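Local coordinates for protein excinuclease ABC, subunit A. (Deinococcus radiodurans, PDB 2VF7) that binds DNA, ATP and zinc as a UvrA-family ABC ATPase and probably takes part in recognising DNA damage for excision repair, at residues T495-G507 with N515-S527. The protein carries 1 engineered substitution. Numbering follows the deposited sequence.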
loop_
_atom_site.group_PDB
_atom_site.type_symbol
_atom_site.label_atom_id
_atom_site.label_comp_id
_atom_site.label_asym_id
_atom_site.label_seq_id
_atom_site.Cartn_x
_atom_site.Cartn_y
_atom_site.Cartn_z
ATOM N N THR A 495 29.101 20.589 44.461
ATOM C CA THR A 495 28.975 21.882 45.147
ATOM C C THR A 495 28.572 22.974 44.147
ATOM O O THR A 495 29.244 23.158 43.127
ATOM C CB THR A 495 30.285 22.293 45.894
ATOM O OG1 THR A 495 30.841 21.156 46.565
ATOM C CG2 THR A 495 30.019 23.400 46.925
ATOM N N PRO A 496 27.462 23.687 44.425
ATOM C CA PRO A 496 26.999 24.740 43.526
ATOM C C PRO A 496 27.999 25.887 43.383
ATOM O O PRO A 496 28.537 26.388 44.375
ATOM C CB PRO A 496 25.709 25.236 44.195
ATOM C CG PRO A 496 25.292 24.141 45.083
ATOM C CD PRO A 496 26.559 23.534 45.576
ATOM N N ARG A 497 28.245 26.277 42.141
ATOM C CA ARG A 497 29.119 27.397 41.846
ATOM C C ARG A 497 28.350 28.706 41.944
ATOM O O ARG A 497 27.156 28.755 41.653
ATOM C CB ARG A 497 29.708 27.248 40.450
ATOM C CG ARG A 497 30.542 26.005 40.249
ATOM C CD ARG A 497 31.041 25.985 38.825
ATOM N NE ARG A 497 31.787 24.770 38.520
ATOM C CZ ARG A 497 31.249 23.654 38.037
ATOM N NH1 ARG A 497 29.943 23.570 37.788
ATOM N NH2 ARG A 497 32.031 22.613 37.806
ATOM N N GLU A 498 29.052 29.761 42.349
ATOM C CA GLU A 498 28.466 31.088 42.523
ATOM C C GLU A 498 28.264 31.815 41.188
ATOM O O GLU A 498 29.169 31.840 40.362
ATOM C CB GLU A 498 29.351 31.926 43.464
ATOM C CG GLU A 498 28.822 33.324 43.799
ATOM C CD GLU A 498 27.660 33.332 44.799
ATOM O OE1 GLU A 498 27.320 34.435 45.278
ATOM O OE2 GLU A 498 27.088 32.258 45.107
ATOM N N PRO A 499 27.062 32.381 40.967
ATOM C CA PRO A 499 26.759 33.276 39.849
ATOM C C PRO A 499 27.783 34.378 39.605
ATOM O O PRO A 499 28.402 34.882 40.550
ATOM C CB PRO A 499 25.424 33.896 40.263
ATOM C CG PRO A 499 24.757 32.815 41.011
ATOM C CD PRO A 499 25.858 32.125 41.781
ATOM N N ALA A 500 27.950 34.731 38.329
ATOM C CA ALA A 500 28.775 35.866 37.918
ATOM C C ALA A 500 27.913 37.111 37.660
ATOM O O ALA A 500 28.373 38.243 37.824
ATOM C CB ALA A 500 29.576 35.505 36.685
ATOM N N GLY A 501 26.663 36.883 37.257
ATOM C CA GLY A 501 25.686 37.940 36.986
ATOM C C GLY A 501 24.279 37.379 36.894
ATOM O O GLY A 501 24.056 36.185 37.147
ATOM N N TRP A 502 23.321 38.226 36.523
ATOM C CA TRP A 502 21.915 37.808 36.458
ATOM C C TRP A 502 21.188 38.336 35.225
ATOM O O TRP A 502 21.172 39.545 34.982
ATOM C CB TRP A 502 21.164 38.235 37.725
ATOM C CG TRP A 502 21.579 37.494 38.966
ATOM C CD1 TRP A 502 22.532 37.876 39.871
ATOM C CD2 TRP A 502 21.049 36.251 39.443
ATOM N NE1 TRP A 502 22.626 36.949 40.881
ATOM C CE2 TRP A 502 21.728 35.940 40.645
ATOM C CE3 TRP A 502 20.063 35.371 38.979
ATOM C CZ2 TRP A 502 21.453 34.776 41.388
ATOM C CZ3 TRP A 502 19.786 34.216 39.727
ATOM C CH2 TRP A 502 20.486 33.931 40.909
ATOM N N LEU A 503 20.585 37.422 34.467
ATOM C CA LEU A 503 19.821 37.731 33.255
ATOM C C LEU A 503 18.335 37.787 33.608
ATOM O O LEU A 503 17.796 36.851 34.203
ATOM C CB LEU A 503 20.084 36.642 32.194
ATOM C CG LEU A 503 20.029 36.841 30.662
ATOM C CD1 LEU A 503 18.877 36.083 29.985
ATOM C CD2 LEU A 503 20.081 38.323 30.220
ATOM N N GLU A 504 17.678 38.887 33.256
ATOM C CA GLU A 504 16.255 39.079 33.570
ATOM C C GLU A 504 15.373 38.919 32.325
ATOM O O GLU A 504 15.580 39.590 31.303
ATOM C CB GLU A 504 16.017 40.455 34.219
ATOM C CG GLU A 504 16.788 40.700 35.530
ATOM C CD GLU A 504 16.503 42.066 36.162
ATOM O OE1 GLU A 504 15.889 42.930 35.486
ATOM O OE2 GLU A 504 16.897 42.284 37.341
ATOM N N LEU A 505 14.411 38.001 32.414
ATOM C CA LEU A 505 13.370 37.837 31.396
ATOM C C LEU A 505 12.030 38.219 32.039
ATOM O O LEU A 505 11.443 37.446 32.811
ATOM C CB LEU A 505 13.332 36.394 30.883
ATOM C CG LEU A 505 13.186 36.015 29.398
ATOM C CD1 LEU A 505 12.761 34.571 29.307
ATOM C CD2 LEU A 505 12.209 36.871 28.620
ATOM N N ASN A 506 11.577 39.434 31.731
ATOM C CA ASN A 506 10.378 40.018 32.318
ATOM C C ASN A 506 9.217 40.118 31.324
ATOM O O ASN A 506 9.427 40.306 30.121
ATOM C CB ASN A 506 10.699 41.408 32.877
ATOM C CG ASN A 506 11.835 41.391 33.897
ATOM O OD1 ASN A 506 11.745 40.729 34.938
ATOM N ND2 ASN A 506 12.905 42.125 33.604
ATOM N N GLY A 507 7.996 39.985 31.845
ATOM C CA GLY A 507 6.765 40.186 31.072
ATOM C C GLY A 507 6.549 39.154 29.990
ATOM O O GLY A 507 6.154 39.488 28.869
ATOM N N ASN A 515 2.020 37.608 32.324
ATOM C CA ASN A 515 3.230 38.411 32.525
ATOM C C ASN A 515 4.120 37.911 33.675
ATOM O O ASN A 515 4.098 38.441 34.794
ATOM C CB ASN A 515 2.941 39.932 32.595
ATOM C CG ASN A 515 1.664 40.285 33.379
ATOM O OD1 ASN A 515 0.725 39.487 33.484
ATOM N ND2 ASN A 515 1.621 41.510 33.905
ATOM N N LEU A 516 4.898 36.880 33.356
ATOM C CA LEU A 516 5.804 36.193 34.271
ATOM C C LEU A 516 7.213 36.770 34.201
ATOM O O LEU A 516 7.764 36.927 33.121
ATOM C CB LEU A 516 5.854 34.696 33.921
ATOM C CG LEU A 516 6.972 33.830 34.517
ATOM C CD1 LEU A 516 6.672 33.477 35.963
ATOM C CD2 LEU A 516 7.188 32.568 33.693
ATOM N N ASP A 517 7.780 37.075 35.367
ATOM C CA ASP A 517 9.154 37.585 35.505
ATOM C C ASP A 517 10.067 36.528 36.148
ATOM O O ASP A 517 9.759 36.000 37.223
ATOM C CB ASP A 517 9.179 38.866 36.357
ATOM C CG ASP A 517 8.131 39.898 35.930
ATOM O OD1 ASP A 517 7.824 40.797 36.742
ATOM O OD2 ASP A 517 7.611 39.831 34.797
ATOM N N VAL A 518 11.194 36.253 35.501
ATOM C CA VAL A 518 12.092 35.163 35.900
ATOM C C VAL A 518 13.578 35.579 35.769
ATOM O O VAL A 518 13.929 36.413 34.917
ATOM C CB VAL A 518 11.772 33.870 35.087
ATOM C CG1 VAL A 518 12.308 33.965 33.683
ATOM C CG2 VAL A 518 12.305 32.631 35.776
ATOM N N ARG A 519 14.435 35.019 36.624
ATOM C CA ARG A 519 15.868 35.329 36.590
ATOM C C ARG A 519 16.736 34.105 36.318
ATOM O O ARG A 519 16.539 33.052 36.920
ATOM C CB ARG A 519 16.319 35.993 37.891
ATOM C CG ARG A 519 15.566 37.268 38.255
ATOM C CD ARG A 519 16.516 38.391 38.647
ATOM N NE ARG A 519 17.135 38.204 39.959
ATOM C CZ ARG A 519 18.092 38.987 40.461
ATOM N NH1 ARG A 519 18.559 40.016 39.757
ATOM N NH2 ARG A 519 18.587 38.744 41.674
ATOM N N PHE A 520 17.699 34.248 35.411
ATOM C CA PHE A 520 18.669 33.182 35.146
ATOM C C PHE A 520 20.069 33.671 35.521
ATOM O O PHE A 520 20.513 34.669 34.986
ATOM C CB PHE A 520 18.678 32.776 33.664
ATOM C CG PHE A 520 17.333 32.368 33.107
ATOM C CD1 PHE A 520 16.528 33.297 32.436
ATOM C CD2 PHE A 520 16.893 31.039 33.194
ATOM C CE1 PHE A 520 15.291 32.922 31.892
ATOM C CE2 PHE A 520 15.662 30.653 32.645
ATOM C CZ PHE A 520 14.858 31.597 32.002
ATOM N N PRO A 521 20.777 32.949 36.414
ATOM C CA PRO A 521 22.140 33.314 36.820
ATOM C C PRO A 521 23.147 33.026 35.713
ATOM O O PRO A 521 22.915 32.120 34.914
ATOM C CB PRO A 521 22.403 32.384 38.006
ATOM C CG PRO A 521 21.589 31.182 37.707
ATOM C CD PRO A 521 20.329 31.711 37.075
ATOM N N LEU A 522 24.251 33.774 35.669
ATOM C CA LEU A 522 25.258 33.605 34.607
ATOM C C LEU A 522 26.555 32.963 35.099
ATOM O O LEU A 522 26.855 32.977 36.290
ATOM C CB LEU A 522 25.551 34.928 33.874
ATOM C CG LEU A 522 24.374 35.824 33.454
ATOM C CD1 LEU A 522 24.860 37.196 33.019
ATOM C CD2 LEU A 522 23.510 35.177 32.364
ATOM N N GLY A 523 27.294 32.376 34.153
ATOM C CA GLY A 523 28.552 31.673 34.414
ATOM C C GLY A 523 28.347 30.410 35.210
ATOM O O GLY A 523 29.272 29.908 35.845
ATOM N N VAL A 524 27.117 29.908 35.159
ATOM C CA VAL A 524 26.615 28.825 36.013
ATOM C C VAL A 524 25.669 27.969 35.173
ATOM O O VAL A 524 25.188 28.405 34.124
ATOM C CB VAL A 524 25.877 29.422 37.253
ATOM C CG1 VAL A 524 25.186 28.378 38.056
ATOM C CG2 VAL A 524 26.866 30.162 38.152
ATOM N N MET A 525 25.431 26.739 35.619
ATOM C CA MET A 525 24.518 25.823 34.945
ATOM C C MET A 525 23.157 25.668 35.680
ATOM O O MET A 525 23.118 25.277 36.851
ATOM C CB MET A 525 25.229 24.484 34.704
ATOM C CG MET A 525 24.425 23.277 35.064
ATOM S SD MET A 525 24.318 22.114 33.720
ATOM C CE MET A 525 22.528 21.896 33.639
ATOM N N THR A 526 22.068 25.989 34.965
ATOM C CA THR A 526 20.689 25.934 35.485
ATOM C C THR A 526 19.843 24.860 34.795
ATOM O O THR A 526 19.878 24.706 33.570
ATOM C CB THR A 526 19.934 27.300 35.325
ATOM O OG1 THR A 526 20.732 28.374 35.816
ATOM C CG2 THR A 526 18.605 27.307 36.094
ATOM N N SER A 527 19.084 24.124 35.607
ATOM C CA SER A 527 18.080 23.171 35.151
ATOM C C SER A 527 16.692 23.771 35.299
ATOM O O SER A 527 16.318 24.246 36.359
ATOM C CB SER A 527 18.170 21.878 35.974
ATOM O OG SER A 527 19.322 21.124 35.629
#
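W502 and R519 meet through matching first torsions: each CG stands anti to its own carbonyl carbon (chi1 -69° and -57°), and in one of two modelled conformers the R519 chain then bends at chi2 and chi3, laying its guanidinium flat on the indole. The two planes are nearly parallel, 9° apart, and CZ of R519 sits 4.4 Å from the centroid of the five-membered ring of W502, a cation-pi stack. Against the opposite indole face P521 presses its CB, a CH-pi contact 3.8 Å from the six-membered ring centroid; in this conformer the indole lies between the guanidinium and the proline. E504 runs alongside R519, and its OE2 makes a long salt bridge of 3.7 Å to NH1 of R519, as doubtful as the stack, since both depend on that conformer.

The pairing illustrates how neighbouring antiparallel strands give their sheet two different faces. Reciprocal backbone hydrogen bonds join L503 with F520 and L505 with V518, and alternation along the strands puts these four side chains opposite W502, E504, R519 and P521; there L505 CD1 lies 4.0 Å from F520 CE1, at the ring edge. At one end G507 N donates to D517 OD2 (3.0 Å) from the anti side, somewhat out of the carboxylate plane. At the other, A500 N donates to L522 O and L522 N to G501 O.

Strand 516-521 borders a three-stranded antiparallel sheet, with 502-510 in its middle and 575-578 beyond. From the sheet's apolar face L503, L505 and V518 pack on L539 and L544 of helix 536-551, which follows the ADP-binding P-loop, while V518 and F520 touch L803 of strand 801-805 and W502 packs edge-to-face with W801.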